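Local structure of 7,8-dihydro-6-hydroxymethylpterin pyrophosphokinase-dihydropteroate synthase (Plasmodium falciparum, 6JWS) at residues Y676-K681 with S695-L700. The protein probably catalyses two successive steps of folate biosynthesis, pyrophosphorylation of hydroxymethyldihydropterin by ATP and condensation of the resulting diphosphate with 4-aminobenzoate to give dihydropteroate. The protein carries 1 engineered substitution. Sequence-based numbering, arbitrary orientation.
Sequences YSYYKK and SVLDVL
Leu700 lays its CB over one face of the Tyr678 ring in a CH-pi contact, 3.9 Å from CB to the ring centroid and 16° off the ring normal. The touch is displaced toward the CD2-CE2 side of the ring, while Leu700 CD1 reaches back to Tyr678 CB at 4.0 Å. Leu697 adds its CD2 methyl, 3.9 Å from the same Tyr678 CB, so two leucines one helical turn apart hold the root of the tyrosine. The chi1 of Tyr678, 172°, sets CG opposite the backbone N and carries the ring alongside Leu700. Tyr679 comes in roughly at right angles to Leu700, its OH 3.5 Å from Leu700 CD2. A water links the two helices here: it lies 2.6 Å from Tyr679 OH and donates to Leu700 O at 2.9 Å. In the TIM barrel of the dihydropteroate synthase half, helices 657-680 and 690-704 flank strand 684-687 in sequence, a helix-strand-helix passage; the short helical segments that touch, 676-680 and 695-700, cross at -44° with their axes 10.6 Å apart at closest approach. Helix 657-680 ends just beyond the tyrosines in a Schellman motif, with Lys681 at positive phi. Further out, Asp704 OD2 hydrogen-bonds Tyr678 OH and steadies the far end of that ring. Both helices also meet the second subunit: Tyr679 packs on its Tyr676 and Val699 on its Met616, making the pair part of the dimer interface.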
# COMPACT_ATOMS: atom_id res chain seq x y z
N TYR B 676 5.58 3.41 2.53
CA TYR B 676 5.95 2.05 2.20
C TYR B 676 6.14 1.25 3.49
O TYR B 676 5.60 0.16 3.63
CB TYR B 676 7.21 2.05 1.33
CG TYR B 676 7.66 0.67 0.93
CD1 TYR B 676 6.93 -0.05 -0.01
CD2 TYR B 676 8.81 0.09 1.47
CE1 TYR B 676 7.31 -1.33 -0.39
CE2 TYR B 676 9.22 -1.17 1.08
CZ TYR B 676 8.46 -1.88 0.17
OH TYR B 676 8.83 -3.13 -0.23
N SER B 677 6.86 1.83 4.46
CA SER B 677 7.18 1.18 5.73
C SER B 677 5.92 0.90 6.53
O SER B 677 5.80 -0.16 7.14
CB SER B 677 8.10 2.05 6.55
OG SER B 677 9.39 2.11 5.94
N TYR B 678 5.01 1.89 6.53
CA TYR B 678 3.72 1.76 7.17
C TYR B 678 2.96 0.56 6.59
O TYR B 678 2.41 -0.26 7.34
CB TYR B 678 2.90 3.05 7.01
CG TYR B 678 1.49 2.85 7.50
CD1 TYR B 678 1.18 3.00 8.85
CD2 TYR B 678 0.49 2.43 6.64
CE1 TYR B 678 -0.10 2.79 9.32
CE2 TYR B 678 -0.80 2.20 7.09
CZ TYR B 678 -1.09 2.38 8.44
OH TYR B 678 -2.34 2.13 8.90
N TYR B 679 2.93 0.46 5.26
CA TYR B 679 2.19 -0.64 4.64
C TYR B 679 2.89 -1.99 4.81
O TYR B 679 2.22 -3.02 4.79
CB TYR B 679 1.88 -0.39 3.17
CG TYR B 679 0.83 0.66 3.00
CD1 TYR B 679 -0.42 0.48 3.55
CD2 TYR B 679 1.09 1.83 2.33
CE1 TYR B 679 -1.40 1.45 3.43
CE2 TYR B 679 0.13 2.81 2.19
CZ TYR B 679 -1.12 2.62 2.74
OH TYR B 679 -2.07 3.59 2.62
N LYS B 680 4.22 -1.96 4.94
CA LYS B 680 4.99 -3.19 5.13
C LYS B 680 5.07 -3.55 6.61
O LYS B 680 5.64 -4.57 6.95
CB LYS B 680 6.39 -3.05 4.51
CG LYS B 680 6.41 -3.12 2.99
CD LYS B 680 5.75 -4.38 2.46
CE LYS B 680 5.72 -4.54 0.95
NZ LYS B 680 5.63 -5.98 0.57
N LYS B 681 4.54 -2.66 7.47
CA LYS B 681 4.41 -2.90 8.91
C LYS B 681 5.77 -2.92 9.61
O LYS B 681 5.92 -3.58 10.63
CB LYS B 681 3.57 -4.14 9.19
CG LYS B 681 2.18 -4.09 8.58
CD LYS B 681 1.32 -5.30 8.87
CE LYS B 681 -0.16 -4.97 8.74
NZ LYS B 681 -0.91 -6.17 8.31
N SER B 695 2.93 13.14 10.47
CA SER B 695 1.77 13.64 9.74
C SER B 695 1.34 12.59 8.73
O SER B 695 0.14 12.34 8.58
CB SER B 695 2.06 14.95 9.06
OG SER B 695 2.44 15.94 10.00
N VAL B 696 2.34 11.95 8.10
CA VAL B 696 2.10 10.91 7.12
C VAL B 696 1.47 9.70 7.80
O VAL B 696 0.47 9.18 7.34
CB VAL B 696 3.38 10.55 6.33
CG1 VAL B 696 3.23 9.22 5.58
CG2 VAL B 696 3.73 11.66 5.33
N LEU B 697 2.06 9.22 8.90
CA LEU B 697 1.54 8.02 9.53
C LEU B 697 0.13 8.27 10.07
O LEU B 697 -0.69 7.36 10.09
CB LEU B 697 2.52 7.57 10.63
CG LEU B 697 3.95 7.20 10.18
CD1 LEU B 697 4.79 6.77 11.37
CD2 LEU B 697 3.96 6.09 9.13
N ASP B 698 -0.16 9.50 10.52
CA ASP B 698 -1.47 9.81 11.08
C ASP B 698 -2.56 9.65 10.03
O ASP B 698 -3.62 9.12 10.33
CB ASP B 698 -1.53 11.21 11.70
CG ASP B 698 -0.92 11.28 13.10
OD1 ASP B 698 -0.59 10.21 13.67
OD2 ASP B 698 -0.77 12.42 13.63
N VAL B 699 -2.30 10.12 8.80
CA VAL B 699 -3.25 10.08 7.71
C VAL B 699 -3.40 8.64 7.21
O VAL B 699 -4.51 8.22 6.91
CB VAL B 699 -2.81 11.01 6.56
CG1 VAL B 699 -3.62 10.79 5.29
CG2 VAL B 699 -2.81 12.46 6.98
N LEU B 700 -2.28 7.90 7.10
CA LEU B 700 -2.39 6.52 6.64
C LEU B 700 -3.18 5.68 7.65
O LEU B 700 -4.02 4.87 7.26
CB LEU B 700 -1.02 5.93 6.31
CG LEU B 700 -0.22 6.65 5.20
CD1 LEU B 700 1.13 6.01 4.96
CD2 LEU B 700 -1.00 6.69 3.89
O HOH W 1 -3.80 3.81 4.52